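Local coordinates for protein 2-Keto-3-deoxy-(6-phospho-)gluconate aldolase (Thermoproteus tenax, PDB 2R91) that belongs to the dihydrodipicolinate synthetase family of aldolases and folds as a TIM barrel, found here as an assembly of four chains, at residues V193-L205 / Y239-Q251. Sequence-based numbering, arbitrary orientation.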
loop_
_atom_site.group_PDB
_atom_site.type_symbol
_atom_site.label_atom_id
_atom_site.label_comp_id
_atom_site.label_asym_id
_atom_site.label_seq_id
_atom_site.Cartn_x
_atom_site.Cartn_y
_atom_site.Cartn_z
ATOM N N VAL A 193 25.708 -1.304 -9.556
ATOM C CA VAL A 193 24.693 -2.067 -8.836
ATOM C C VAL A 193 25.223 -2.406 -7.457
ATOM O O VAL A 193 26.423 -2.604 -7.291
ATOM C CB VAL A 193 24.318 -3.403 -9.585
ATOM C CG1 VAL A 193 23.734 -3.076 -10.990
ATOM C CG2 VAL A 193 25.537 -4.347 -9.750
ATOM N N VAL A 194 24.318 -2.499 -6.489
ATOM C CA VAL A 194 24.655 -3.056 -5.187
ATOM C C VAL A 194 23.700 -4.208 -4.890
ATOM O O VAL A 194 22.829 -4.114 -4.046
ATOM C CB VAL A 194 24.563 -1.991 -4.036
ATOM C CG1 VAL A 194 25.104 -2.571 -2.714
ATOM C CG2 VAL A 194 25.329 -0.735 -4.385
ATOM N N ALA A 195 23.888 -5.315 -5.575
ATOM C CA ALA A 195 22.956 -6.429 -5.492
ATOM C C ALA A 195 23.447 -7.554 -4.572
ATOM O O ALA A 195 24.616 -7.962 -4.617
ATOM C CB ALA A 195 22.653 -6.960 -6.945
ATOM N N SER A 196 22.528 -8.111 -3.785
ATOM C CA SER A 196 22.834 -9.216 -2.862
ATOM C C SER A 196 23.481 -10.417 -3.537
ATOM O O SER A 196 24.301 -11.110 -2.929
ATOM C CB SER A 196 21.552 -9.653 -2.138
ATOM O OG SER A 196 20.669 -10.334 -3.045
ATOM N N SER A 197 23.131 -10.668 -4.806
ATOM C CA SER A 197 23.714 -11.797 -5.538
ATOM C C SER A 197 25.222 -11.657 -5.836
ATOM O O SER A 197 25.860 -12.627 -6.256
ATOM C CB SER A 197 22.973 -12.038 -6.875
ATOM O OG SER A 197 23.020 -10.880 -7.674
ATOM N N ALA A 198 25.799 -10.474 -5.644
ATOM C CA ALA A 198 27.268 -10.389 -5.714
ATOM C C ALA A 198 27.936 -11.262 -4.649
ATOM O O ALA A 198 29.114 -11.580 -4.767
ATOM C CB ALA A 198 27.761 -8.944 -5.637
ATOM N N ASN A 199 27.194 -11.647 -3.617
ATOM C CA ASN A 199 27.728 -12.608 -2.659
ATOM C C ASN A 199 27.943 -13.993 -3.244
ATOM O O ASN A 199 28.950 -14.628 -2.969
ATOM C CB ASN A 199 26.826 -12.748 -1.430
ATOM C CG ASN A 199 26.934 -11.559 -0.520
ATOM O OD1 ASN A 199 27.919 -11.428 0.213
ATOM N ND2 ASN A 199 25.959 -10.656 -0.600
ATOM N N TYR A 200 26.949 -14.492 -3.989
ATOM C CA TYR A 200 26.979 -15.899 -4.411
ATOM C C TYR A 200 27.292 -16.110 -5.880
ATOM O O TYR A 200 27.779 -17.173 -6.235
ATOM C CB TYR A 200 25.691 -16.636 -4.013
ATOM C CG TYR A 200 24.373 -15.940 -4.366
ATOM C CD1 TYR A 200 23.752 -16.152 -5.598
ATOM C CD2 TYR A 200 23.709 -15.143 -3.425
ATOM C CE1 TYR A 200 22.514 -15.534 -5.899
ATOM C CE2 TYR A 200 22.492 -14.532 -3.708
ATOM C CZ TYR A 200 21.892 -14.748 -4.949
ATOM O OH TYR A 200 20.686 -14.139 -5.232
ATOM N N LEU A 201 27.016 -15.117 -6.725
ATOM C CA LEU A 201 27.298 -15.220 -8.163
ATOM C C LEU A 201 27.889 -13.953 -8.752
ATOM O O LEU A 201 27.375 -13.407 -9.741
ATOM C CB LEU A 201 26.023 -15.648 -8.963
ATOM C CG LEU A 201 25.728 -17.134 -8.848
ATOM C CD1 LEU A 201 24.272 -17.467 -9.276
ATOM C CD2 LEU A 201 26.766 -17.933 -9.669
ATOM N N PRO A 202 29.016 -13.478 -8.169
ATOM C CA PRO A 202 29.649 -12.275 -8.706
ATOM C C PRO A 202 30.019 -12.466 -10.178
ATOM O O PRO A 202 29.974 -11.513 -10.940
ATOM C CB PRO A 202 30.944 -12.144 -7.840
ATOM C CG PRO A 202 31.190 -13.529 -7.271
ATOM C CD PRO A 202 29.754 -14.031 -7.014
ATOM N N GLU A 203 30.410 -13.683 -10.560
ATOM C CA GLU A 203 30.829 -13.921 -11.947
ATOM C C GLU A 203 29.649 -13.776 -12.908
ATOM O O GLU A 203 29.836 -13.422 -14.048
ATOM C CB GLU A 203 31.517 -15.276 -12.120
ATOM C CG GLU A 203 30.700 -16.528 -11.734
ATOM C CD GLU A 203 30.804 -16.907 -10.233
ATOM O OE1 GLU A 203 30.450 -16.106 -9.381
ATOM O OE2 GLU A 203 31.253 -18.023 -9.905
ATOM N N LEU A 204 28.436 -14.053 -12.432
ATOM C CA LEU A 204 27.223 -13.803 -13.233
ATOM C C LEU A 204 26.977 -12.310 -13.428
ATOM O O LEU A 204 26.638 -11.851 -14.536
ATOM C CB LEU A 204 26.002 -14.498 -12.608
ATOM C CG LEU A 204 24.669 -14.581 -13.410
ATOM C CD1 LEU A 204 23.694 -15.554 -12.786
ATOM C CD2 LEU A 204 23.978 -13.249 -13.467
ATOM N N LEU A 205 27.144 -11.517 -12.366
ATOM C CA LEU A 205 26.929 -10.077 -12.479
ATOM C C LEU A 205 27.959 -9.478 -13.430
ATOM O O LEU A 205 27.652 -8.580 -14.197
ATOM C CB LEU A 205 27.020 -9.381 -11.098
ATOM C CG LEU A 205 26.073 -9.864 -9.988
ATOM C CD1 LEU A 205 26.067 -8.811 -8.850
ATOM C CD2 LEU A 205 24.643 -10.098 -10.515
ATOM N N TYR A 239 14.752 -15.332 2.191
ATOM C CA TYR A 239 15.845 -14.896 1.329
ATOM C C TYR A 239 17.123 -14.597 2.116
ATOM O O TYR A 239 18.201 -15.035 1.739
ATOM C CB TYR A 239 15.453 -13.664 0.508
ATOM C CG TYR A 239 16.537 -13.372 -0.495
ATOM C CD1 TYR A 239 16.721 -14.215 -1.579
ATOM C CD2 TYR A 239 17.420 -12.289 -0.325
ATOM C CE1 TYR A 239 17.735 -14.006 -2.496
ATOM C CE2 TYR A 239 18.437 -12.055 -1.246
ATOM C CZ TYR A 239 18.583 -12.927 -2.331
ATOM O OH TYR A 239 19.576 -12.744 -3.243
ATOM N N ALA A 240 16.989 -13.848 3.208
ATOM C CA ALA A 240 18.185 -13.332 3.944
ATOM C C ALA A 240 19.041 -14.478 4.471
ATOM O O ALA A 240 20.272 -14.474 4.321
ATOM C CB ALA A 240 17.739 -12.386 5.088
ATOM N N ALA A 241 18.393 -15.510 5.012
ATOM C CA ALA A 241 19.111 -16.746 5.394
ATOM C C ALA A 241 19.620 -17.566 4.204
ATOM O O ALA A 241 20.708 -18.174 4.247
ATOM C CB ALA A 241 18.242 -17.612 6.305
ATOM N N ALA A 242 18.839 -17.600 3.126
ATOM C CA ALA A 242 19.207 -18.381 1.950
ATOM C C ALA A 242 20.475 -17.870 1.244
ATOM O O ALA A 242 21.219 -18.657 0.654
ATOM C CB ALA A 242 17.978 -18.461 0.929
ATOM N N VAL A 243 20.741 -16.562 1.335
ATOM C CA VAL A 243 21.910 -15.973 0.676
ATOM C C VAL A 243 23.183 -16.741 1.077
ATOM O O VAL A 243 24.055 -17.010 0.231
ATOM C CB VAL A 243 22.042 -14.435 1.005
ATOM C CG1 VAL A 243 23.414 -13.868 0.552
ATOM C CG2 VAL A 243 20.927 -13.622 0.382
ATOM N N TYR A 244 23.268 -17.113 2.357
ATOM C CA TYR A 244 24.439 -17.821 2.896
ATOM C C TYR A 244 24.583 -19.199 2.266
ATOM O O TYR A 244 25.695 -19.615 1.887
ATOM C CB TYR A 244 24.264 -18.045 4.401
ATOM C CG TYR A 244 24.347 -16.811 5.256
ATOM C CD1 TYR A 244 25.534 -16.510 5.975
ATOM C CD2 TYR A 244 23.235 -15.953 5.395
ATOM C CE1 TYR A 244 25.598 -15.358 6.789
ATOM C CE2 TYR A 244 23.294 -14.803 6.194
ATOM C CZ TYR A 244 24.491 -14.533 6.914
ATOM O OH TYR A 244 24.543 -13.399 7.728
ATOM N N GLU A 245 23.458 -19.913 2.144
ATOM C CA GLU A 245 23.503 -21.235 1.508
ATOM C C GLU A 245 23.821 -21.129 0.013
ATOM O O GLU A 245 24.553 -21.975 -0.530
ATOM C CB GLU A 245 22.212 -22.041 1.785
ATOM C CG GLU A 245 22.171 -23.453 1.165
ATOM C CD GLU A 245 23.228 -24.387 1.768
ATOM O OE1 GLU A 245 23.749 -24.080 2.850
ATOM O OE2 GLU A 245 23.544 -25.414 1.142
ATOM N N LEU A 246 23.291 -20.093 -0.654
ATOM C CA LEU A 246 23.636 -19.837 -2.055
ATOM C C LEU A 246 25.152 -19.614 -2.246
ATOM O O LEU A 246 25.747 -20.087 -3.224
ATOM C CB LEU A 246 22.833 -18.663 -2.629
ATOM C CG LEU A 246 21.311 -18.892 -2.735
ATOM C CD1 LEU A 246 20.621 -17.627 -3.205
ATOM C CD2 LEU A 246 20.988 -20.082 -3.698
ATOM N N VAL A 247 25.781 -18.873 -1.333
ATOM C CA VAL A 247 27.252 -18.774 -1.369
ATOM C C VAL A 247 27.906 -20.159 -1.295
ATOM O O VAL A 247 28.799 -20.474 -2.090
ATOM C CB VAL A 247 27.810 -17.879 -0.223
ATOM C CG1 VAL A 247 29.388 -17.838 -0.240
ATOM C CG2 VAL A 247 27.227 -16.474 -0.328
ATOM N N GLU A 248 27.486 -20.993 -0.347
ATOM C CA GLU A 248 28.082 -22.339 -0.253
ATOM C C GLU A 248 27.861 -23.117 -1.558
ATOM O O GLU A 248 28.793 -23.706 -2.124
ATOM C CB GLU A 248 27.505 -23.117 0.943
ATOM C CG GLU A 248 27.664 -22.330 2.236
ATOM C CD GLU A 248 27.834 -23.172 3.487
ATOM O OE1 GLU A 248 27.771 -24.441 3.407
ATOM O OE2 GLU A 248 28.046 -22.544 4.558
ATOM N N ILE A 249 26.617 -23.109 -2.035
ATOM C CA ILE A 249 26.274 -23.809 -3.288
ATOM C C ILE A 249 27.124 -23.394 -4.488
ATOM O O ILE A 249 27.719 -24.238 -5.162
ATOM C CB ILE A 249 24.787 -23.619 -3.645
ATOM C CG1 ILE A 249 23.909 -24.372 -2.638
ATOM C CG2 ILE A 249 24.506 -24.114 -5.104
ATOM C CD1 ILE A 249 22.395 -23.989 -2.710
ATOM N N PHE A 250 27.195 -22.099 -4.759
ATOM C CA PHE A 250 27.826 -21.640 -5.973
ATOM C C PHE A 250 29.331 -21.366 -5.852
ATOM O O PHE A 250 30.051 -21.382 -6.869
ATOM C CB PHE A 250 27.128 -20.388 -6.482
ATOM C CG PHE A 250 25.744 -20.644 -7.046
ATOM C CD1 PHE A 250 25.582 -21.260 -8.288
ATOM C CD2 PHE A 250 24.622 -20.249 -6.356
ATOM C CE1 PHE A 250 24.296 -21.485 -8.819
ATOM C CE2 PHE A 250 23.339 -20.473 -6.881
ATOM C CZ PHE A 250 23.184 -21.096 -8.093
ATOM N N GLN A 251 29.789 -21.059 -4.635
ATOM C CA GLN A 251 31.209 -20.692 -4.425
ATOM C C GLN A 251 32.011 -21.795 -3.725
ATOM O O GLN A 251 33.230 -21.784 -3.759
ATOM C CB GLN A 251 31.339 -19.361 -3.646
ATOM C CG GLN A 251 30.719 -18.163 -4.347
ATOM C CD GLN A 251 31.290 -17.973 -5.741
ATOM O OE1 GLN A 251 32.521 -18.014 -5.930
ATOM N NE2 GLN A 251 30.401 -17.780 -6.742
#
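The loop after the last barrel strand, 192-193, packs on helix 239-251 through Tyr200, whose ring lies against Leu246. CD1 of Leu246 sits 3.7 Å from the centroid of the Tyr200 ring, a CH-pi contact over one face. Ser197 CA lies over the opposite face, toward the rim. CG of Tyr200 stands between its backbone N and carbonyl carbon (chi1 49°), which lays the ring along the Leu246 side chain. At the ring edge, Tyr200 OH and Tyr239 OH are hydrogen-bonded at 2.7 Å; either may donate. Tyr239 OH also lies 2.7 Å from Ser196 OG, whose stronger partner is Asp179 OD2. A sulfate ion is bound about 5 Å from the Ser196 side chain. In this eight-stranded parallel barrel, the loop leads into helix 202-213, with Leu201 at its N-cap position. Leu201 CD1 stands over the centre of the Phe250 ring, 3.8 Å from its centroid. At the end of helix 239-251, Gln251 NE2 gives a bond to Tyr200 O at 2.7 Å, from above the carbonyl plane. The same nitrogen meets Glu203 OE1 at 3.1 Å in a bent bond (137°) and OE2 at 3.3 Å in a straighter one (163°), each on its syn lone pair. Gln251 OE1 accepts from Lys31 NZ and Asn27 ND2.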